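Local coordinates for protein terminase, large subunit (Enterobacteria phage P22, PDB 4DKW) that cuts the viral genome through its C-terminal nuclease domain, the part described here, and as a whole drives ATP-powered translocation of DNA into empty capsids, at residues Glu12-Lys16 with Phe150-Arg155; Val28-Phe34 with Ile81-Pro86; Pro39-Ile43 with Asp171-Thr176; Asp114-Pro119 with Tyr178-Arg184. One frame throughout, in Å; residues are numbered along the deposited sequence.

Interaction 1. Residues Glu12-Lys16 with Phe150-Arg155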
# COMPACT_ATOMS: atom_id res chain seq x y z
N GLU A 12 -10.25 -15.17 -2.24
CA GLU A 12 -10.30 -14.01 -1.33
C GLU A 12 -10.40 -14.37 0.14
O GLU A 12 -9.81 -13.72 0.99
CB GLU A 12 -11.52 -13.17 -1.64
CG GLU A 12 -11.47 -12.48 -2.94
CD GLU A 12 -12.73 -11.71 -3.18
OE1 GLU A 12 -13.14 -11.64 -4.35
OE2 GLU A 12 -13.32 -11.18 -2.20
N GLU A 13 -11.18 -15.40 0.42
CA GLU A 13 -11.45 -15.77 1.79
C GLU A 13 -10.22 -16.31 2.51
O GLU A 13 -10.14 -16.23 3.73
CB GLU A 13 -12.64 -16.75 1.85
CG GLU A 13 -13.63 -16.48 3.04
CD GLU A 13 -14.37 -15.12 2.92
OE1 GLU A 13 -13.87 -14.18 2.25
OE2 GLU A 13 -15.44 -14.98 3.53
N THR A 14 -9.26 -16.83 1.74
CA THR A 14 -8.01 -17.30 2.33
C THR A 14 -7.13 -16.14 2.84
O THR A 14 -6.35 -16.32 3.77
CB THR A 14 -7.21 -18.21 1.37
OG1 THR A 14 -6.76 -17.45 0.25
CG2 THR A 14 -8.07 -19.35 0.88
N ILE A 15 -7.28 -14.96 2.25
CA ILE A 15 -6.48 -13.81 2.71
C ILE A 15 -7.25 -12.80 3.56
O ILE A 15 -6.67 -11.85 4.09
CB ILE A 15 -5.72 -13.12 1.53
CG1 ILE A 15 -6.65 -12.30 0.64
CG2 ILE A 15 -4.98 -14.15 0.67
CD1 ILE A 15 -5.92 -11.65 -0.51
N LYS A 16 -8.56 -13.00 3.70
CA LYS A 16 -9.42 -12.09 4.46
C LYS A 16 -9.35 -12.46 5.95
O LYS A 16 -9.24 -13.63 6.29
CB LYS A 16 -10.85 -12.17 3.89
CG LYS A 16 -11.81 -11.05 4.29
CD LYS A 16 -13.15 -11.14 3.53
CE LYS A 16 -12.99 -10.92 2.02
NZ LYS A 16 -14.28 -10.73 1.30
N PHE A 150 -9.50 -2.94 -1.39
CA PHE A 150 -8.43 -3.88 -1.75
C PHE A 150 -8.99 -5.03 -2.57
O PHE A 150 -8.42 -5.41 -3.58
CB PHE A 150 -7.74 -4.46 -0.52
CG PHE A 150 -6.74 -5.54 -0.86
CD1 PHE A 150 -5.43 -5.22 -1.15
CD2 PHE A 150 -7.13 -6.88 -0.93
CE1 PHE A 150 -4.50 -6.21 -1.48
CE2 PHE A 150 -6.23 -7.86 -1.27
CZ PHE A 150 -4.91 -7.53 -1.54
N PHE A 151 -10.09 -5.61 -2.11
CA PHE A 151 -10.64 -6.80 -2.75
C PHE A 151 -11.22 -6.49 -4.13
O PHE A 151 -11.14 -7.31 -5.06
CB PHE A 151 -11.67 -7.47 -1.84
CG PHE A 151 -11.06 -8.08 -0.62
CD1 PHE A 151 -10.25 -9.21 -0.73
CD2 PHE A 151 -11.25 -7.51 0.64
CE1 PHE A 151 -9.65 -9.77 0.39
CE2 PHE A 151 -10.66 -8.07 1.76
CZ PHE A 151 -9.87 -9.20 1.64
N GLU A 152 -11.78 -5.29 -4.28
CA GLU A 152 -12.27 -4.82 -5.57
C GLU A 152 -11.17 -4.83 -6.63
O GLU A 152 -11.41 -5.21 -7.77
CB GLU A 152 -12.86 -3.42 -5.44
CG GLU A 152 -14.10 -3.36 -4.56
CD GLU A 152 -14.65 -1.94 -4.41
OE1 GLU A 152 -13.93 -0.97 -4.73
OE2 GLU A 152 -15.82 -1.81 -3.97
N GLU A 153 -9.97 -4.40 -6.24
CA GLU A 153 -8.82 -4.37 -7.14
C GLU A 153 -8.20 -5.76 -7.33
O GLU A 153 -7.85 -6.14 -8.44
CB GLU A 153 -7.76 -3.40 -6.62
CG GLU A 153 -8.23 -1.95 -6.45
CD GLU A 153 -7.07 -1.00 -6.20
OE1 GLU A 153 -5.93 -1.49 -6.07
OE2 GLU A 153 -7.29 0.23 -6.13
N PHE A 154 -8.08 -6.48 -6.22
CA PHE A 154 -7.57 -7.85 -6.18
C PHE A 154 -8.30 -8.73 -7.19
O PHE A 154 -7.67 -9.53 -7.90
CB PHE A 154 -7.75 -8.37 -4.74
CG PHE A 154 -7.31 -9.79 -4.52
CD1 PHE A 154 -5.99 -10.08 -4.19
CD2 PHE A 154 -8.23 -10.84 -4.58
CE1 PHE A 154 -5.60 -11.37 -3.96
CE2 PHE A 154 -7.83 -12.14 -4.34
CZ PHE A 154 -6.52 -12.41 -4.03
N ARG A 155 -9.62 -8.55 -7.27
CA ARG A 155 -10.47 -9.32 -8.18
C ARG A 155 -10.24 -9.05 -9.67
O ARG A 155 -10.43 -9.94 -10.51
CB ARG A 155 -11.94 -9.05 -7.87
CG ARG A 155 -12.42 -9.70 -6.60
CD ARG A 155 -13.92 -9.58 -6.45
NE ARG A 155 -14.34 -8.29 -5.93
CZ ARG A 155 -14.56 -8.04 -4.64
NH1 ARG A 155 -14.41 -9.00 -3.73
NH2 ARG A 155 -14.96 -6.84 -4.26

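Interaction 2. Residues Val28-Phe34 with Ile81-Pro86. With MG (magnesium ion), chain E.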
# COMPACT_ATOMS: atom_id res chain seq x y z
N VAL A 28 4.15 -0.94 12.29
CA VAL A 28 3.13 -0.21 11.54
C VAL A 28 3.77 0.70 10.50
O VAL A 28 4.72 1.42 10.79
CB VAL A 28 2.24 0.66 12.48
CG1 VAL A 28 1.15 1.37 11.68
CG2 VAL A 28 1.63 -0.18 13.60
N ILE A 29 3.25 0.65 9.27
CA ILE A 29 3.70 1.55 8.21
C ILE A 29 2.52 1.91 7.31
O ILE A 29 1.61 1.11 7.09
CB ILE A 29 4.88 0.96 7.39
CG1 ILE A 29 5.51 2.03 6.50
CG2 ILE A 29 4.46 -0.27 6.57
CD1 ILE A 29 6.70 1.55 5.72
N ASP A 30 2.53 3.15 6.83
CA ASP A 30 1.51 3.63 5.90
C ASP A 30 2.12 3.74 4.52
O ASP A 30 3.35 3.75 4.36
CB ASP A 30 0.99 5.01 6.34
CG ASP A 30 -0.17 4.92 7.31
OD1 ASP A 30 -0.23 3.94 8.07
OD2 ASP A 30 -1.01 5.85 7.31
N ALA A 31 1.26 3.83 3.51
CA ALA A 31 1.74 4.07 2.17
C ALA A 31 0.73 4.87 1.36
O ALA A 31 -0.48 4.85 1.65
CB ALA A 31 2.08 2.77 1.48
N GLN A 32 1.23 5.57 0.35
CA GLN A 32 0.43 6.47 -0.46
C GLN A 32 0.61 6.17 -1.95
O GLN A 32 1.73 5.93 -2.41
CB GLN A 32 0.85 7.93 -0.19
CG GLN A 32 0.06 8.99 -0.97
CD GLN A 32 -1.37 9.18 -0.47
OE1 GLN A 32 -1.62 9.16 0.74
NE2 GLN A 32 -2.30 9.37 -1.39
N ASP A 33 -0.49 6.16 -2.69
CA ASP A 33 -0.41 6.24 -4.14
C ASP A 33 -1.05 7.56 -4.51
O ASP A 33 -2.15 7.86 -4.07
CB ASP A 33 -1.14 5.07 -4.83
CG ASP A 33 -0.96 5.09 -6.35
OD1 ASP A 33 0.15 5.44 -6.81
OD2 ASP A 33 -1.91 4.77 -7.08
N PHE A 34 -0.34 8.37 -5.29
CA PHE A 34 -0.86 9.69 -5.64
C PHE A 34 -1.85 9.57 -6.79
O PHE A 34 -1.78 8.63 -7.59
CB PHE A 34 0.28 10.65 -6.00
CG PHE A 34 1.29 10.82 -4.91
CD1 PHE A 34 0.93 11.41 -3.71
CD2 PHE A 34 2.60 10.41 -5.09
CE1 PHE A 34 1.86 11.57 -2.70
CE2 PHE A 34 3.53 10.57 -4.09
CZ PHE A 34 3.16 11.15 -2.89
N ILE A 81 2.50 7.92 11.60
CA ILE A 81 2.97 6.70 10.95
C ILE A 81 3.78 7.03 9.70
O ILE A 81 3.31 7.80 8.86
CB ILE A 81 1.78 5.81 10.54
CG1 ILE A 81 0.83 5.60 11.73
CG2 ILE A 81 2.27 4.50 9.97
CD1 ILE A 81 1.50 5.09 13.00
N PRO A 82 5.00 6.47 9.57
CA PRO A 82 5.82 6.75 8.38
C PRO A 82 5.08 6.34 7.11
O PRO A 82 4.39 5.31 7.11
CB PRO A 82 7.05 5.85 8.57
CG PRO A 82 7.05 5.48 10.02
CD PRO A 82 5.63 5.48 10.46
N VAL A 83 5.21 7.12 6.05
CA VAL A 83 4.48 6.86 4.81
C VAL A 83 5.41 6.58 3.63
O VAL A 83 6.28 7.40 3.31
CB VAL A 83 3.57 8.05 4.44
CG1 VAL A 83 2.83 7.78 3.13
CG2 VAL A 83 2.60 8.33 5.56
N ALA A 84 5.23 5.42 3.00
CA ALA A 84 5.96 5.08 1.78
C ALA A 84 5.21 5.67 0.58
O ALA A 84 3.99 5.80 0.62
CB ALA A 84 6.11 3.55 1.63
N TRP A 85 5.93 6.04 -0.47
CA TRP A 85 5.32 6.70 -1.61
C TRP A 85 6.18 6.52 -2.87
O TRP A 85 7.39 6.32 -2.77
CB TRP A 85 5.12 8.18 -1.31
CG TRP A 85 6.33 8.84 -0.76
CD1 TRP A 85 6.68 8.95 0.54
CD2 TRP A 85 7.36 9.50 -1.51
NE1 TRP A 85 7.87 9.64 0.66
CE2 TRP A 85 8.31 9.98 -0.59
CE3 TRP A 85 7.57 9.71 -2.88
CZ2 TRP A 85 9.45 10.67 -0.99
CZ3 TRP A 85 8.69 10.40 -3.27
CH2 TRP A 85 9.62 10.87 -2.33
N PRO A 86 5.54 6.57 -4.05
CA PRO A 86 6.22 6.23 -5.31
C PRO A 86 6.87 7.41 -6.02
O PRO A 86 6.89 8.52 -5.49
CB PRO A 86 5.05 5.79 -6.19
CG PRO A 86 3.95 6.69 -5.76
CD PRO A 86 4.10 6.79 -4.26
MG MG E . -2.37 5.06 -9.11
O HOH W 1 -0.60 5.97 -9.21
O HOH W 2 -3.33 5.29 -11.02

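Interaction 3. Residues Pro39-Ile43 with Asp171-Thr176. With MG (magnesium ion), chain E.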
# COMPACT_ATOMS: atom_id res chain seq x y z
N PRO A 39 -7.94 7.50 -8.78
CA PRO A 39 -8.03 7.56 -7.31
C PRO A 39 -6.65 7.62 -6.67
O PRO A 39 -5.71 7.01 -7.16
CB PRO A 39 -8.71 6.23 -6.95
CG PRO A 39 -9.46 5.85 -8.19
CD PRO A 39 -8.60 6.31 -9.33
N GLN A 40 -6.52 8.36 -5.58
CA GLN A 40 -5.37 8.17 -4.70
C GLN A 40 -5.72 7.08 -3.68
O GLN A 40 -6.90 6.78 -3.45
CB GLN A 40 -4.99 9.47 -4.00
CG GLN A 40 -6.01 9.99 -3.00
CD GLN A 40 -5.50 11.21 -2.26
OE1 GLN A 40 -4.59 11.11 -1.43
NE2 GLN A 40 -6.08 12.37 -2.56
N ALA A 41 -4.70 6.48 -3.08
CA ALA A 41 -4.91 5.54 -1.99
C ALA A 41 -3.95 5.79 -0.83
O ALA A 41 -2.77 6.07 -1.05
CB ALA A 41 -4.78 4.09 -2.48
N HIS A 42 -4.46 5.73 0.39
CA HIS A 42 -3.61 5.71 1.56
C HIS A 42 -3.93 4.45 2.36
O HIS A 42 -5.09 4.21 2.69
CB HIS A 42 -3.82 6.95 2.43
CG HIS A 42 -2.76 7.15 3.47
ND1 HIS A 42 -1.61 7.86 3.22
CD2 HIS A 42 -2.67 6.71 4.74
CE1 HIS A 42 -0.85 7.85 4.30
NE2 HIS A 42 -1.48 7.17 5.24
N ILE A 43 -2.91 3.64 2.66
CA ILE A 43 -3.13 2.36 3.35
C ILE A 43 -2.30 2.28 4.61
O ILE A 43 -1.36 3.04 4.81
CB ILE A 43 -2.79 1.14 2.44
CG1 ILE A 43 -1.30 1.11 2.07
CG2 ILE A 43 -3.67 1.15 1.18
CD1 ILE A 43 -0.35 0.31 3.03
N ASP A 171 -4.52 1.18 -7.45
CA ASP A 171 -4.01 2.19 -6.53
C ASP A 171 -3.76 1.67 -5.10
O ASP A 171 -2.70 1.92 -4.53
CB ASP A 171 -4.95 3.39 -6.52
CG ASP A 171 -5.38 3.79 -7.93
OD1 ASP A 171 -4.52 4.32 -8.68
OD2 ASP A 171 -6.56 3.55 -8.27
N VAL A 172 -4.75 0.98 -4.53
CA VAL A 172 -4.58 0.29 -3.24
C VAL A 172 -3.50 -0.80 -3.33
O VAL A 172 -2.70 -0.96 -2.41
CB VAL A 172 -5.92 -0.30 -2.73
CG1 VAL A 172 -5.71 -1.18 -1.48
CG2 VAL A 172 -6.92 0.82 -2.45
N LEU A 173 -3.47 -1.53 -4.44
CA LEU A 173 -2.47 -2.57 -4.66
C LEU A 173 -1.06 -1.97 -4.69
O LEU A 173 -0.15 -2.46 -4.03
CB LEU A 173 -2.76 -3.35 -5.95
CG LEU A 173 -4.04 -4.21 -5.91
CD1 LEU A 173 -4.34 -4.79 -7.28
CD2 LEU A 173 -3.91 -5.33 -4.88
N ASP A 174 -0.90 -0.88 -5.44
CA ASP A 174 0.38 -0.20 -5.50
C ASP A 174 0.83 0.29 -4.13
O ASP A 174 1.96 0.02 -3.70
CB ASP A 174 0.32 0.99 -6.46
CG ASP A 174 0.35 0.56 -7.91
OD1 ASP A 174 0.61 -0.63 -8.19
OD2 ASP A 174 0.12 1.43 -8.78
N ALA A 175 -0.05 1.02 -3.45
CA ALA A 175 0.22 1.49 -2.09
C ALA A 175 0.62 0.35 -1.16
O ALA A 175 1.61 0.46 -0.43
CB ALA A 175 -1.00 2.23 -1.54
N THR A 176 -0.14 -0.75 -1.18
CA THR A 176 0.18 -1.90 -0.35
C THR A 176 1.58 -2.40 -0.65
O THR A 176 2.35 -2.68 0.26
CB THR A 176 -0.83 -3.04 -0.56
OG1 THR A 176 -2.15 -2.56 -0.26
CG2 THR A 176 -0.51 -4.20 0.37
MG MG E . -2.37 5.06 -9.11
O HOH W 1 -0.60 5.97 -9.21
O HOH W 2 -3.33 5.29 -11.02

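Interaction 4. Residues Asp114-Pro119 with Tyr178-Arg184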
# COMPACT_ATOMS: atom_id res chain seq x y z
N ASP A 114 12.67 9.25 1.27
CA ASP A 114 12.93 8.73 -0.08
C ASP A 114 11.78 7.88 -0.63
O ASP A 114 10.99 7.31 0.13
CB ASP A 114 14.24 7.95 -0.11
CG ASP A 114 15.43 8.77 0.38
OD1 ASP A 114 15.86 9.68 -0.37
OD2 ASP A 114 15.93 8.51 1.49
N HIS A 115 11.68 7.79 -1.96
CA HIS A 115 10.63 7.01 -2.62
C HIS A 115 10.76 5.53 -2.30
O HIS A 115 11.80 5.08 -1.83
CB HIS A 115 10.64 7.23 -4.14
CG HIS A 115 11.81 6.54 -4.85
ND1 HIS A 115 13.09 6.81 -4.54
CD2 HIS A 115 11.80 5.62 -5.82
CE1 HIS A 115 13.89 6.08 -5.31
NE2 HIS A 115 13.14 5.33 -6.08
N ALA A 116 9.69 4.78 -2.54
CA ALA A 116 9.64 3.39 -2.11
C ALA A 116 10.59 2.53 -2.91
O ALA A 116 10.48 2.44 -4.14
CB ALA A 116 8.21 2.84 -2.22
N THR A 117 11.52 1.90 -2.21
CA THR A 117 12.42 0.92 -2.82
C THR A 117 12.55 -0.33 -1.95
O THR A 117 12.35 -0.28 -0.74
CB THR A 117 13.82 1.51 -3.07
OG1 THR A 117 14.41 1.93 -1.83
CG2 THR A 117 13.74 2.70 -4.01
N PHE A 118 12.96 -1.43 -2.57
CA PHE A 118 13.44 -2.59 -1.84
C PHE A 118 14.77 -2.18 -1.22
O PHE A 118 15.31 -1.13 -1.54
CB PHE A 118 13.63 -3.78 -2.77
CG PHE A 118 12.35 -4.40 -3.25
CD1 PHE A 118 11.64 -5.27 -2.45
CD2 PHE A 118 11.85 -4.09 -4.50
CE1 PHE A 118 10.46 -5.84 -2.88
CE2 PHE A 118 10.67 -4.66 -4.95
CZ PHE A 118 9.97 -5.53 -4.14
N PRO A 119 15.30 -3.01 -0.33
CA PRO A 119 16.55 -2.69 0.36
C PRO A 119 17.70 -2.38 -0.60
O PRO A 119 18.55 -1.55 -0.29
CB PRO A 119 16.86 -3.96 1.16
CG PRO A 119 15.61 -4.81 1.10
CD PRO A 119 14.54 -4.05 0.39
N TYR A 178 4.05 -0.69 -1.94
CA TYR A 178 5.02 0.31 -1.44
C TYR A 178 5.30 0.18 0.06
O TYR A 178 6.45 0.31 0.50
CB TYR A 178 4.59 1.74 -1.74
CG TYR A 178 4.38 2.02 -3.21
CD1 TYR A 178 5.17 1.39 -4.17
CD2 TYR A 178 3.39 2.89 -3.64
CE1 TYR A 178 4.97 1.63 -5.51
CE2 TYR A 178 3.19 3.14 -4.98
CZ TYR A 178 3.98 2.51 -5.91
OH TYR A 178 3.78 2.76 -7.25
N GLY A 179 4.25 -0.06 0.84
CA GLY A 179 4.38 -0.23 2.28
C GLY A 179 5.19 -1.47 2.59
O GLY A 179 6.05 -1.47 3.46
N TYR A 180 4.90 -2.55 1.86
CA TYR A 180 5.64 -3.79 1.99
C TYR A 180 7.13 -3.61 1.64
O TYR A 180 8.02 -4.09 2.36
CB TYR A 180 4.99 -4.89 1.14
CG TYR A 180 5.82 -6.15 1.08
CD1 TYR A 180 5.88 -7.01 2.16
CD2 TYR A 180 6.56 -6.48 -0.05
CE1 TYR A 180 6.65 -8.15 2.13
CE2 TYR A 180 7.34 -7.63 -0.10
CZ TYR A 180 7.38 -8.46 1.00
OH TYR A 180 8.13 -9.60 1.00
N MET A 181 7.41 -2.93 0.54
CA MET A 181 8.79 -2.71 0.11
C MET A 181 9.58 -1.95 1.16
O MET A 181 10.76 -2.24 1.39
CB MET A 181 8.81 -1.93 -1.20
CG MET A 181 8.30 -2.73 -2.38
SD MET A 181 8.00 -1.68 -3.82
CE MET A 181 9.63 -1.04 -4.12
N MET A 182 8.93 -0.99 1.80
CA MET A 182 9.58 -0.11 2.76
C MET A 182 9.39 -0.55 4.21
O MET A 182 9.57 0.25 5.12
CB MET A 182 9.07 1.32 2.58
CG MET A 182 9.48 1.94 1.27
SD MET A 182 11.24 2.36 1.19
CE MET A 182 11.26 4.03 1.82
N ARG A 183 9.03 -1.82 4.42
CA ARG A 183 8.73 -2.33 5.75
C ARG A 183 9.86 -2.17 6.75
O ARG A 183 9.63 -2.21 7.96
CB ARG A 183 8.26 -3.79 5.67
CG ARG A 183 9.31 -4.78 5.20
CD ARG A 183 8.67 -6.13 4.97
NE ARG A 183 9.64 -7.15 4.57
CZ ARG A 183 10.12 -7.28 3.33
NH1 ARG A 183 9.74 -6.45 2.37
NH2 ARG A 183 10.99 -8.24 3.06
N ARG A 184 11.09 -1.96 6.27
CA ARG A 184 12.22 -1.73 7.18
C ARG A 184 12.08 -0.41 7.94
O ARG A 184 12.77 -0.18 8.94
CB ARG A 184 13.56 -1.76 6.42
CG ARG A 184 13.69 -0.70 5.31
CD ARG A 184 14.87 -1.00 4.39
NE ARG A 184 15.00 -0.01 3.32
CZ ARG A 184 14.28 -0.02 2.20
NH1 ARG A 184 13.37 -0.97 2.00
NH2 ARG A 184 14.47 0.91 1.27

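Interaction 1. Residues Glu12-Lys16 with Phe150-Arg155
Lys16 lays the end of its side chain across the Phe151 ring. Its CE sits 3.7 Å from the ring centroid, and NZ follows over the same face at 4.4 Å, only 8° off the ring normal, a cation-pi contact. A bend at chi3 (-65°) in an otherwise extended chain folds the ammonium over the ring. The opposite face of Phe151 is taken by CD2 of Phe150, so the ring is held between a lysine chain and its own helical neighbour. Ile15 meets Phe154 from the opposite direction, its CD1 over one face of that ring, 3.5 Å from CE1, and also at the edge of Phe150; it slides past Phe151 with CG1 at the ring edge. This is where the N-terminal turn 12-15 docks on helix 148-156 of the RNase H-like nuclease domain; Phe150 and Phe151 also rest on strand 141-144, and Phe154 lies nearly parallel to the ring of Phe8. On the partly exposed side, the Glu12 and Arg155 side chains cross at about a right angle. NH1 of Arg155 reaches both carboxylate oxygens of Glu12, OE1 at 3.0 Å through a nearly straight hydrogen bond and OE2 at 2.9 Å. The carboxylate and guanidinium planes are turned 44° apart, and Glu148 holds NH2 of Arg155 in a second salt bridge. Lys16 NZ makes longer pairings with Glu12 and Glu13.

Interaction 2. Residues Val28-Phe34 with Ile81-Pro86
Ile81 pushes its CG2 methyl into the recess beside Asp30, 3.2 Å from OD1 and resting on CA of Ile29. The same methyl meets Val28 CG1 at 3.7 Å, filling the gap between a valine and a carboxylate; with Ile81 CG1 swung beside its backbone N (chi1 -51°), CG2 is the branch directed there. Asp30 keeps its polar end engaged, bonding His42 through OD2 and Gln44 through OD1. One residue on, the relief flattens: Ala31 and Ala84 stand paired on one face of the sheet with their CB atoms 4.1 Å apart. On the other face Val83 sits between two neighbours, CG2 against Asp30 CB and CG1 against Gln32 CB. The strands run parallel, tied by three backbone bonds: Asp30 N to Pro82 O, Ala84 N to Asp30 O, and Gln32 N to Ala84 O, the last at 2.8 Å. Beyond Ala84 the ladder gives way to a wedge, where Pro86 CD presses on Gln32 O at 3.1 Å. The Phe34 ring comes back beside Trp85, with Phe34 CZ 3.9 Å from Trp85 CB, and also leans on Pro86. Asp33 OD2 binds magnesium at 2.1 Å, while OD1 accepts a bond from a metal-bound water. A central strand that pairs in parallel with 82-84, in antiparallel with 40-48, and carries a metal-binding aspartate at its end is characteristic of the RNase H-like fold.

Interaction 3. Residues Pro39-Ile43 with Asp171-Thr176
Ala41 and Ile43 supply the apolar part of the contact, pointing from the sheet onto helix 171-176. The methyl of Ala41 packs on Val172 CG2 at 3.9 Å and against the backbone of Asp171. Ala41 and Ala175 each turn a small side chain to the other's segment where the axes of strand 40-43 and helix 171-176 are 7.4 Å apart. With chi1 at 64°, Ile43 tucks CG1 in over its own backbone and so brings it 3.8 Å from Ala175 CB; its CG2 reaches Val172 CG1. No hydrogen bond crosses between the segments; at the helix start the Asp171 and Pro39 side chains cross at about a right angle, with Asp171 OD2 3.6 Å from Pro39 CD, and Lys61 makes a weak, long ion pair with OD2. Within the helix, Thr176 OG1 bonds Val172 O at 2.7 Å, on the opposite face of that carbonyl from Thr176 N. The third kind of interaction is metal binding: Asp171 OD1 holds magnesium at 2.3 Å, beside Asp33 OD2 and two waters. Glu153 accepts bonds from the N-H groups of Val172 and Leu173, pinning the first turn that presents Asp171. A helix packed on the central sheet and offering a metal-binding aspartate from its first turn is characteristic of the RNase H-like nuclease active site.

Interaction 4. Residues Asp114-Pro119 with Tyr178-Arg184
Ala116 and Met181 mark the dense side of this contact. The Ala116 methyl is wedged between Tyr178 CB and Met182 CG, 3.8 Å from each. Met181 crosses Phe118 obliquely, with CG over one face of the ring at 3.9 Å from its centroid and the sulfur 4.6 Å away in an oblique Met-aromatic contact. Its last torsion (chi3 61°) curls CE back toward the loop, 3.6 Å from Ala116 O. Met182, bent twice along its chain, places SD 3.4 Å from Thr117 N, which gives it a weak hydrogen bond, and its CE lies near the carbonyls of Asp114 and His115. The solvent side is held differently, by hydrogen bonds from a guanidinium to a backbone carbonyl. Arg184, a long extended arm, grips Thr117 O end-on with two nitrogens, NH1 at 3.0 Å and NH2 at 3.2 Å. That oxygen lies within 2° of the guanidinium plane, whereas both nitrogens come from one face of the carbonyl. Pro119 lies over one face of the guanidinium, with its CA above the centre, and both residues are exposed. The loop 114-119 thus fastens to the C-terminal end of helix 171-181. Ala84 of strand 82-84 touches Tyr178 and Met182, the backbone of Ala116 bonds that of Trp85, and Glu131 of helix 125-137 touches Phe118 and bonds the hydroxyl of Tyr180.

In the fold
Interactions 2 and 3 form the buried heart of the domain. They share the magnesium and two of its waters and sit on neighbouring strands of one sheet, with His42 as a bridge between them, yet their chemistry differs: interaction 2 rests on a parallel backbone ladder, interaction 3 on apolar side chains between helix and sheet. Interactions 1 and 4 are only partly buried and lie on opposite sides of the chain's centre, each combining an aromatic or methionine cluster with an arginine on its more exposed side. Interaction 1 adjoins interaction 3 at the start of helix 171-181. That helix then runs on into interaction 4, which also borders interaction 2, so one helix serves both the metal site and the outer loop.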